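Local coordinates for protein alanine dehydrogenase/pyridine nucleotide transhydrogenase (Mycobacterium smegmatis str. MC2 155, PDB 3P2Y) that probably takes part in hydride transfer between NAD(H) and NADP(H), a reaction thought to be coupled to proton translocation across the membrane, at residues Gly34-Val44 against Ala333-Ala344; Ser49-Ser59 against Tyr72-Trp83. All blocks are in the same frame, centred on the assembly; numbering follows the deposited sequence.

Contact 1. Residues Gly34-Val44 against Ala333-Ala344; sequences GERRVALVPKV and ATMPEHASELYA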
loop_
_atom_site.group_PDB
_atom_site.type_symbol
_atom_site.label_atom_id
_atom_site.label_comp_id
_atom_site.label_asym_id
_atom_site.label_seq_id
_atom_site.Cartn_x
_atom_site.Cartn_y
_atom_site.Cartn_z
ATOM N N GLY A 34 18.743 -4.479 1.787
ATOM C CA GLY A 34 17.362 -4.015 1.895
ATOM C C GLY A 34 17.185 -2.939 2.951
ATOM O O GLY A 34 16.099 -2.348 3.064
ATOM N N GLU A 35 18.221 -2.689 3.759
ATOM C CA GLU A 35 18.063 -1.738 4.864
ATOM C C GLU A 35 18.065 -0.325 4.294
ATOM O O GLU A 35 18.920 0.000 3.444
ATOM C CB GLU A 35 19.190 -1.868 5.891
ATOM C CG GLU A 35 18.985 -0.925 7.109
ATOM C CD GLU A 35 17.635 -1.180 7.792
ATOM O OE1 GLU A 35 17.498 -2.230 8.442
ATOM O OE2 GLU A 35 16.695 -0.371 7.664
ATOM N N ARG A 36 17.121 0.505 4.736
ATOM C CA ARG A 36 17.082 1.911 4.329
ATOM C C ARG A 36 17.141 2.888 5.506
ATOM O O ARG A 36 17.239 4.089 5.274
ATOM C CB ARG A 36 15.803 2.218 3.521
ATOM C CG ARG A 36 15.773 1.448 2.188
ATOM C CD ARG A 36 14.418 1.638 1.466
ATOM N NE ARG A 36 14.170 3.055 1.157
ATOM C CZ ARG A 36 12.977 3.585 0.870
ATOM N NH1 ARG A 36 11.878 2.834 0.844
ATOM N NH2 ARG A 36 12.895 4.883 0.606
ATOM N N ARG A 37 17.065 2.393 6.739
ATOM C CA ARG A 37 17.111 3.276 7.897
ATOM C C ARG A 37 18.553 3.740 8.124
ATOM O O ARG A 37 19.524 3.141 7.597
ATOM C CB ARG A 37 16.578 2.575 9.169
ATOM C CG ARG A 37 15.060 2.248 9.086
ATOM C CD ARG A 37 14.617 1.323 10.223
ATOM N NE ARG A 37 15.235 0.012 10.076
ATOM C CZ ARG A 37 15.169 -0.953 10.984
ATOM N NH1 ARG A 37 14.505 -0.744 12.131
ATOM N NH2 ARG A 37 15.785 -2.123 10.767
ATOM N N VAL A 38 18.655 4.794 8.922
ATOM C CA VAL A 38 19.938 5.377 9.366
ATOM C C VAL A 38 19.758 5.760 10.839
ATOM O O VAL A 38 18.680 6.166 11.246
ATOM C CB VAL A 38 20.290 6.642 8.478
ATOM C CG1 VAL A 38 19.201 7.727 8.568
ATOM C CG2 VAL A 38 21.674 7.219 8.871
ATOM N N ALA A 39 20.800 5.603 11.668
ATOM C CA ALA A 39 20.581 5.693 13.130
ATOM C C ALA A 39 20.250 7.099 13.615
ATOM O O ALA A 39 19.519 7.232 14.575
ATOM C CB ALA A 39 21.778 5.132 13.922
ATOM N N LEU A 40 20.798 8.130 12.964
ATOM C CA LEU A 40 20.381 9.499 13.262
ATOM C C LEU A 40 19.922 10.175 11.981
ATOM O O LEU A 40 20.535 9.985 10.927
ATOM C CB LEU A 40 21.539 10.319 13.867
ATOM C CG LEU A 40 22.161 9.833 15.180
ATOM C CD1 LEU A 40 23.247 10.838 15.593
ATOM C CD2 LEU A 40 21.075 9.682 16.301
ATOM N N VAL A 41 18.840 10.962 12.084
ATOM C CA VAL A 41 18.357 11.773 10.975
ATOM C C VAL A 41 18.854 13.199 11.173
ATOM O O VAL A 41 19.179 13.590 12.303
ATOM C CB VAL A 41 16.781 11.785 10.895
ATOM C CG1 VAL A 41 16.260 10.361 10.587
ATOM C CG2 VAL A 41 16.158 12.334 12.180
ATOM N N PRO A 42 18.883 13.995 10.097
ATOM C CA PRO A 42 19.424 15.355 10.208
ATOM C C PRO A 42 18.816 16.211 11.329
ATOM O O PRO A 42 19.554 16.920 12.013
ATOM C CB PRO A 42 19.142 15.949 8.815
ATOM C CG PRO A 42 19.306 14.716 7.898
ATOM C CD PRO A 42 18.498 13.684 8.705
ATOM N N LYS A 43 17.501 16.130 11.557
ATOM C CA LYS A 43 16.873 16.937 12.633
ATOM C C LYS A 43 17.433 16.627 14.015
ATOM O O LYS A 43 17.525 17.526 14.862
ATOM C CB LYS A 43 15.335 16.745 12.695
ATOM C CG LYS A 43 14.566 17.344 11.537
ATOM C CD LYS A 43 13.086 16.904 11.664
ATOM C CE LYS A 43 12.290 17.280 10.415
ATOM N NZ LYS A 43 10.837 17.178 10.702
ATOM N N VAL A 44 17.813 15.366 14.239
ATOM C CA VAL A 44 18.350 14.942 15.528
ATOM C C VAL A 44 19.818 15.313 15.610
ATOM O O VAL A 44 20.299 15.796 16.634
ATOM C CB VAL A 44 18.097 13.404 15.766
ATOM C CG1 VAL A 44 18.803 12.894 17.036
ATOM C CG2 VAL A 44 16.567 13.140 15.873
ATOM N N ALA A 333 12.151 -0.531 7.315
ATOM C CA ALA A 333 12.949 -0.035 6.192
ATOM C C ALA A 333 12.062 0.506 5.051
ATOM O O ALA A 333 12.500 1.337 4.268
ATOM C CB ALA A 333 13.887 -1.130 5.669
ATOM N N THR A 334 10.802 0.072 4.989
ATOM C CA THR A 334 9.897 0.561 3.939
ATOM C C THR A 334 9.312 1.952 4.209
ATOM O O THR A 334 8.618 2.504 3.363
ATOM C CB THR A 334 8.739 -0.398 3.624
ATOM O OG1 THR A 334 7.765 -0.367 4.689
ATOM C CG2 THR A 334 9.252 -1.833 3.402
ATOM N N MET A 335 9.593 2.500 5.378
ATOM C CA MET A 335 9.093 3.844 5.714
ATOM C C MET A 335 10.217 4.513 6.498
ATOM O O MET A 335 10.111 4.825 7.697
ATOM C CB MET A 335 7.760 3.755 6.502
ATOM C CG MET A 335 6.971 5.112 6.477
ATOM S SD MET A 335 5.550 4.989 7.588
ATOM C CE MET A 335 6.346 5.365 9.133
ATOM N N PRO A 336 11.345 4.729 5.809
ATOM C CA PRO A 336 12.594 4.889 6.559
ATOM C C PRO A 336 12.843 6.258 7.204
ATOM O O PRO A 336 13.676 6.352 8.098
ATOM C CB PRO A 336 13.668 4.581 5.491
ATOM C CG PRO A 336 13.057 5.097 4.216
ATOM C CD PRO A 336 11.574 4.621 4.349
ATOM N N GLU A 337 12.180 7.317 6.747
ATOM C CA GLU A 337 12.451 8.596 7.393
ATOM C C GLU A 337 11.834 8.589 8.777
ATOM O O GLU A 337 12.537 8.875 9.770
ATOM C CB GLU A 337 11.948 9.814 6.612
ATOM C CG GLU A 337 12.024 11.058 7.542
ATOM C CD GLU A 337 11.806 12.405 6.876
ATOM O OE1 GLU A 337 11.539 12.480 5.682
ATOM O OE2 GLU A 337 11.914 13.413 7.621
ATOM N N HIS A 338 10.545 8.277 8.881
ATOM C CA HIS A 338 9.975 8.263 10.250
ATOM C C HIS A 338 10.457 7.093 11.105
ATOM O O HIS A 338 10.632 7.268 12.306
ATOM C CB HIS A 338 8.449 8.384 10.268
ATOM C CG HIS A 338 7.955 9.788 10.116
ATOM N ND1 HIS A 338 6.669 10.076 9.704
ATOM C CD2 HIS A 338 8.561 10.985 10.324
ATOM C CE1 HIS A 338 6.503 11.387 9.665
ATOM N NE2 HIS A 338 7.633 11.963 10.045
ATOM N N ALA A 339 10.724 5.926 10.506
ATOM C CA ALA A 339 11.328 4.837 11.306
ATOM C C ALA A 339 12.671 5.328 11.875
ATOM O O ALA A 339 12.955 5.141 13.074
ATOM C CB ALA A 339 11.511 3.549 10.453
ATOM N N SER A 340 13.491 5.978 11.044
ATOM C CA SER A 340 14.807 6.437 11.532
ATOM C C SER A 340 14.702 7.569 12.516
ATOM O O SER A 340 15.523 7.662 13.420
ATOM C CB SER A 340 15.723 6.895 10.396
ATOM O OG SER A 340 15.890 5.835 9.472
ATOM N N GLU A 341 13.746 8.469 12.313
ATOM C CA GLU A 341 13.616 9.611 13.243
ATOM C C GLU A 341 13.226 9.142 14.629
ATOM O O GLU A 341 13.815 9.591 15.610
ATOM C CB GLU A 341 12.604 10.623 12.714
ATOM C CG GLU A 341 12.423 11.846 13.621
ATOM C CD GLU A 341 11.357 12.796 13.070
ATOM O OE1 GLU A 341 11.372 13.051 11.854
ATOM O OE2 GLU A 341 10.506 13.287 13.852
ATOM N N LEU A 342 12.249 8.248 14.716
ATOM C CA LEU A 342 11.828 7.725 16.014
ATOM C C LEU A 342 12.974 6.957 16.689
ATOM O O LEU A 342 13.222 7.148 17.884
ATOM C CB LEU A 342 10.607 6.831 15.851
ATOM C CG LEU A 342 9.372 7.614 15.365
ATOM C CD1 LEU A 342 8.261 6.616 15.091
ATOM C CD2 LEU A 342 8.920 8.669 16.365
ATOM N N TYR A 343 13.641 6.103 15.900
ATOM C CA TYR A 343 14.809 5.335 16.348
ATOM C C TYR A 343 15.914 6.266 16.842
ATOM O O TYR A 343 16.553 6.021 17.884
ATOM C CB TYR A 343 15.353 4.436 15.222
ATOM C CG TYR A 343 16.510 3.574 15.671
ATOM C CD1 TYR A 343 17.823 3.910 15.331
ATOM C CD2 TYR A 343 16.285 2.407 16.429
ATOM C CE1 TYR A 343 18.912 3.102 15.767
ATOM C CE2 TYR A 343 17.351 1.620 16.879
ATOM C CZ TYR A 343 18.658 1.975 16.526
ATOM O OH TYR A 343 19.703 1.188 16.898
ATOM N N ALA A 344 16.169 7.329 16.083
ATOM C CA ALA A 344 17.191 8.312 16.476
ATOM C C ALA A 344 16.888 8.946 17.824
ATOM O O ALA A 344 17.790 9.148 18.640
ATOM C CB ALA A 344 17.286 9.423 15.360
HETATM O O HOH W 1 9.567 4.396 1.464
HETATM O O HOH W 2 10.163 14.412 9.696
#
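Val41 and Ala344 form the apolar centre of this contact, where the chain leading into helix 42-50 lies on the first turns of helix 336-354. With CG1 of Val41 turned anti to its own carbonyl carbon (chi1 -64°), that methyl settles 3.5 Å from Ser340 CB, while CG2 rides over CA and CB of Glu341. The CB of Ala344 is touched by Leu40 CD2 at 3.9 Å and Val44 CG2 at 3.8 Å. Farther along, the Tyr343 ring offers its edge to the backbone of Ala39, and its CE1 lies 4.0 Å from Ala39 CB. Ala39 O and Val41 N are buried here without a hydrogen-bonding partner; the carbonyl oxygen has a CA-H...O contact with Ala344 CA.

Toward the polar edge, Ser340 OG works in both directions: it accepts a nearly straight bond from Val38 N (3.0 Å, 165°) and donates to Pro336 O one turn earlier, pinning the loop to the helix. The Arg36 guanidinium lays one face, off centre, over Pro336 CG, and its NE is held by Gly64 O. Arg37 grips Glu35 side-on, NE to OE2 at 2.8 Å and NH2 to OE1, both oxygens lying near the guanidinium plane; Arg37 N takes the anti lone pair of OE2. This clamp stands beside Ala333, whose CB is 3.5 Å from Glu35 OE2. At the far end of the contact, one water joins Lys43 NZ to Glu337 OE2 and Glu341 OE1.

The contact thereby ties the loop before helix 42-50, in the N-terminal family region, to the long helix 336-354 from the C-terminal region of the sequence. Helix 148-167 packs against Met335, Leu342 and Tyr343, helix 69-74 touches Val38 through Tyr72, and Arg170 of the second subunit forms a salt bridge with Glu337.

Contact 2. Residues Ser49-Ser59 against Tyr72-Trp83; sequences SARGLEVVVES and YERAGATIGDPW. With CA (calcium ion), chain C.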
loop_
_atom_site.group_PDB
_atom_site.type_symbol
_atom_site.label_atom_id
_atom_site.label_comp_id
_atom_site.label_asym_id
_atom_site.label_seq_id
_atom_site.Cartn_x
_atom_site.Cartn_y
_atom_site.Cartn_z
ATOM N N SER A 49 24.484 18.706 17.582
ATOM C CA SER A 49 25.424 19.767 17.220
ATOM C C SER A 49 25.219 21.009 18.075
ATOM O O SER A 49 26.193 21.614 18.543
ATOM C CB SER A 49 25.283 20.154 15.751
ATOM O OG SER A 49 25.728 19.092 14.930
ATOM N N ALA A 50 23.950 21.383 18.252
ATOM C CA ALA A 50 23.572 22.563 19.043
ATOM C C ALA A 50 24.034 22.463 20.499
ATOM O O ALA A 50 24.277 23.492 21.164
ATOM C CB ALA A 50 22.061 22.780 18.976
ATOM N N ARG A 51 24.134 21.236 21.003
ATOM C CA ARG A 51 24.666 20.998 22.346
ATOM C C ARG A 51 26.192 20.972 22.417
ATOM O O ARG A 51 26.757 20.868 23.508
ATOM C CB ARG A 51 24.111 19.698 22.916
ATOM C CG ARG A 51 22.634 19.765 23.234
ATOM C CD ARG A 51 22.055 18.377 23.298
ATOM N NE ARG A 51 22.801 17.527 24.232
ATOM C CZ ARG A 51 22.521 16.244 24.452
ATOM N NH1 ARG A 51 21.524 15.668 23.793
ATOM N NH2 ARG A 51 23.225 15.539 25.340
ATOM N N GLY A 52 26.864 21.064 21.277
ATOM C CA GLY A 52 28.336 21.087 21.257
ATOM C C GLY A 52 29.029 19.775 20.915
ATOM O O GLY A 52 30.259 19.731 20.807
ATOM N N LEU A 53 28.253 18.704 20.733
ATOM C CA LEU A 53 28.827 17.411 20.316
ATOM C C LEU A 53 29.248 17.466 18.865
ATOM O O LEU A 53 28.597 18.145 18.055
ATOM C CB LEU A 53 27.815 16.289 20.511
ATOM C CG LEU A 53 27.340 16.084 21.946
ATOM C CD1 LEU A 53 25.969 15.420 22.001
ATOM C CD2 LEU A 53 28.398 15.257 22.700
ATOM N N GLU A 54 30.314 16.746 18.519
ATOM C CA GLU A 54 30.714 16.622 17.106
ATOM C C GLU A 54 30.054 15.366 16.540
ATOM O O GLU A 54 29.959 14.345 17.230
ATOM C CB GLU A 54 32.231 16.526 16.970
ATOM N N VAL A 55 29.545 15.458 15.314
ATOM C CA VAL A 55 28.882 14.301 14.701
ATOM C C VAL A 55 29.576 14.110 13.359
ATOM O O VAL A 55 29.748 15.089 12.602
ATOM C CB VAL A 55 27.374 14.536 14.493
ATOM C CG1 VAL A 55 26.702 13.268 13.927
ATOM C CG2 VAL A 55 26.699 14.906 15.840
ATOM N N VAL A 56 29.988 12.873 13.103
ATOM C CA VAL A 56 30.517 12.469 11.795
ATOM C C VAL A 56 29.567 11.447 11.189
ATOM O O VAL A 56 29.241 10.436 11.823
ATOM C CB VAL A 56 31.977 11.956 11.860
ATOM C CG1 VAL A 56 32.133 10.808 12.866
ATOM C CG2 VAL A 56 32.456 11.538 10.458
ATOM N N VAL A 57 29.129 11.717 9.968
ATOM C CA VAL A 57 28.164 10.844 9.272
ATOM C C VAL A 57 28.849 10.288 8.041
ATOM O O VAL A 57 29.487 11.028 7.293
ATOM C CB VAL A 57 26.906 11.619 8.867
ATOM C CG1 VAL A 57 25.872 10.700 8.196
ATOM C CG2 VAL A 57 26.281 12.281 10.139
ATOM N N GLU A 58 28.747 8.977 7.844
ATOM C CA GLU A 58 29.365 8.370 6.654
ATOM C C GLU A 58 28.633 8.897 5.423
ATOM O O GLU A 58 27.411 9.101 5.448
ATOM C CB GLU A 58 29.232 6.848 6.716
ATOM C CG GLU A 58 29.981 6.126 5.581
ATOM C CD GLU A 58 30.088 4.633 5.780
ATOM O OE1 GLU A 58 29.425 4.078 6.676
ATOM O OE2 GLU A 58 30.887 4.009 5.039
ATOM N N SER A 59 29.383 9.142 4.349
ATOM C CA SER A 59 28.723 9.546 3.102
ATOM C C SER A 59 27.624 8.555 2.691
ATOM O O SER A 59 27.801 7.325 2.761
ATOM C CB SER A 59 29.748 9.733 1.972
ATOM O OG SER A 59 29.083 10.258 0.802
ATOM N N TYR A 72 22.922 16.540 6.202
ATOM C CA TYR A 72 23.733 16.333 7.411
ATOM C C TYR A 72 24.717 17.458 7.712
ATOM O O TYR A 72 24.842 17.867 8.857
ATOM C CB TYR A 72 24.427 14.965 7.393
ATOM C CG TYR A 72 23.435 13.830 7.643
ATOM C CD1 TYR A 72 22.967 13.555 8.942
ATOM C CD2 TYR A 72 22.994 13.029 6.595
ATOM C CE1 TYR A 72 22.061 12.482 9.166
ATOM C CE2 TYR A 72 22.086 11.973 6.807
ATOM C CZ TYR A 72 21.643 11.705 8.092
ATOM O OH TYR A 72 20.764 10.662 8.285
ATOM N N GLU A 73 25.401 17.967 6.695
ATOM C CA GLU A 73 26.329 19.084 6.889
ATOM C C GLU A 73 25.572 20.334 7.381
ATOM O O GLU A 73 26.070 21.048 8.272
ATOM C CB GLU A 73 27.087 19.394 5.601
ATOM C CG GLU A 73 28.111 18.318 5.241
ATOM C CD GLU A 73 28.745 18.540 3.885
ATOM O OE1 GLU A 73 28.063 19.036 2.958
ATOM O OE2 GLU A 73 29.913 18.168 3.739
ATOM N N ARG A 74 24.384 20.569 6.822
ATOM C CA ARG A 74 23.517 21.676 7.284
ATOM C C ARG A 74 23.106 21.545 8.752
ATOM O O ARG A 74 22.853 22.561 9.436
ATOM C CB ARG A 74 22.270 21.828 6.400
ATOM C CG ARG A 74 22.514 22.630 5.082
ATOM C CD ARG A 74 21.200 22.935 4.316
ATOM N NE ARG A 74 20.649 21.738 3.674
ATOM C CZ ARG A 74 21.017 21.302 2.468
ATOM N NH1 ARG A 74 21.930 21.967 1.761
ATOM N NH2 ARG A 74 20.479 20.191 1.967
ATOM N N ALA A 75 23.053 20.300 9.241
ATOM C CA ALA A 75 22.722 20.005 10.642
ATOM C C ALA A 75 23.952 20.031 11.539
ATOM O O ALA A 75 23.874 19.713 12.736
ATOM C CB ALA A 75 22.035 18.645 10.744
ATOM N N GLY A 76 25.105 20.376 10.970
ATOM C CA GLY A 76 26.317 20.524 11.756
ATOM C C GLY A 76 27.260 19.339 11.727
ATOM O O GLY A 76 28.329 19.390 12.349
ATOM N N ALA A 77 26.900 18.272 11.007
ATOM C CA ALA A 77 27.803 17.121 10.914
ATOM C C ALA A 77 28.927 17.357 9.923
ATOM O O ALA A 77 28.830 18.206 9.020
ATOM C CB ALA A 77 27.034 15.851 10.484
ATOM N N THR A 78 29.985 16.585 10.090
ATOM C CA THR A 78 30.995 16.439 9.039
ATOM C C THR A 78 30.796 15.082 8.376
ATOM O O THR A 78 30.328 14.137 9.013
ATOM C CB THR A 78 32.416 16.537 9.591
ATOM O OG1 THR A 78 32.675 15.410 10.429
ATOM C CG2 THR A 78 32.576 17.809 10.402
ATOM N N ILE A 79 31.113 14.993 7.086
ATOM C CA ILE A 79 30.962 13.715 6.369
ATOM C C ILE A 79 32.313 13.007 6.380
ATOM O O ILE A 79 33.334 13.589 5.974
ATOM C CB ILE A 79 30.475 13.936 4.906
ATOM C CG1 ILE A 79 29.152 14.730 4.866
ATOM C CG2 ILE A 79 30.383 12.586 4.162
ATOM C CD1 ILE A 79 27.918 14.071 5.600
ATOM N N GLY A 80 32.359 11.766 6.837
ATOM C CA GLY A 80 33.658 11.104 6.965
ATOM C C GLY A 80 33.537 9.728 7.575
ATOM O O GLY A 80 32.457 9.150 7.588
ATOM N N ASP A 81 34.652 9.201 8.083
ATOM C CA ASP A 81 34.669 7.833 8.612
ATOM C C ASP A 81 34.006 7.809 10.003
ATOM O O ASP A 81 34.480 8.457 10.931
ATOM C CB ASP A 81 36.133 7.354 8.658
ATOM C CG ASP A 81 36.287 5.915 9.116
ATOM O OD1 ASP A 81 35.294 5.216 9.370
ATOM O OD2 ASP A 81 37.458 5.491 9.229
ATOM N N PRO A 82 32.900 7.051 10.144
ATOM C CA PRO A 82 32.187 7.077 11.398
ATOM C C PRO A 82 32.757 6.099 12.426
ATOM O O PRO A 82 32.503 6.280 13.622
ATOM C CB PRO A 82 30.770 6.652 10.978
ATOM C CG PRO A 82 31.007 5.636 9.907
ATOM C CD PRO A 82 32.213 6.220 9.135
ATOM N N TRP A 83 33.528 5.095 11.987
ATOM C CA TRP A 83 33.863 3.956 12.856
ATOM C C TRP A 83 34.778 4.251 14.037
ATOM O O TRP A 83 34.610 3.621 15.093
ATOM C CB TRP A 83 34.402 2.768 12.037
ATOM C CG TRP A 83 33.382 2.309 11.040
ATOM C CD1 TRP A 83 33.412 2.504 9.680
ATOM C CD2 TRP A 83 32.190 1.595 11.318
ATOM N NE1 TRP A 83 32.295 1.959 9.101
ATOM C CE2 TRP A 83 31.529 1.389 10.076
ATOM C CE3 TRP A 83 31.604 1.107 12.495
ATOM C CZ2 TRP A 83 30.305 0.718 9.979
ATOM C CZ3 TRP A 83 30.389 0.420 12.400
ATOM C CH2 TRP A 83 29.751 0.245 11.151
HETATM CA CA CA C . 30.036 19.757 13.870
HETATM O O HOH W 3 28.395 18.331 15.116
HETATM O O HOH W 4 30.883 17.693 13.513
HETATM O O HOH W 5 32.364 2.061 6.065
HETATM O O HOH W 6 32.275 8.845 4.240
HETATM O O HOH W 7 28.929 21.667 14.406
#
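Val57, with CG1 anti to the backbone N (chi1 -178°), sets that methyl over the centre of the Tyr72 ring, 3.9 Å from its centroid and only 8° off the normal. The second methyl, CG2, reaches Ala77 CB at 3.7 Å. Strand 54-57, helix 69-74 and strand 78-79 make a right-handed beta-alpha-beta unit, and this is how the helix sits on the sheet. The two strands run parallel: Thr78 N donates to Val55 O, Val57 N to Thr78 O and Gly80 N to Val57 O. On the face opposite Val57, Val56 CG2 packs on the Gly80 backbone, 3.6 Å from its C. The Glu58 side chain runs at a slant to Pro82, with CB near the ring's CG; Glu58 OE1 accepts from Arg29 N, and a water joins Glu58 OE2 to Trp83 NE1.

At the other end, Gly76 closes helix 69-74 in a Schellman motif. Ser49 OG donates to Ala75 O in the carbonyl plane, on a lone pair, and accepts from a water that also serves Leu53 O. That water and two more bind the calcium, whose protein ligand here is Gly76 O at 2.3 Å.

From the N terminus, the chain leaves strand 24-27, passes through 34-44 and enters helix 42-50, then forms strand 54-57, helix 69-74 and the edge strand 78-79. Contact 2 closes the short loop between 49-59 and 72-83, within the N-terminal parallel sheet. Contact 1 closes only when helix 336-354, some 290 residues beyond 34-44 in sequence, returns from the second sheet to cover 34-44, so the small loop of contact 2 lies wholly within the large one. Helix 42-50 serves both, its start in contact 1 and its end in contact 2. They meet directly at Tyr72, whose OH probably hydrogen-bonds Leu40 O, with Pro42 packed beside the ring.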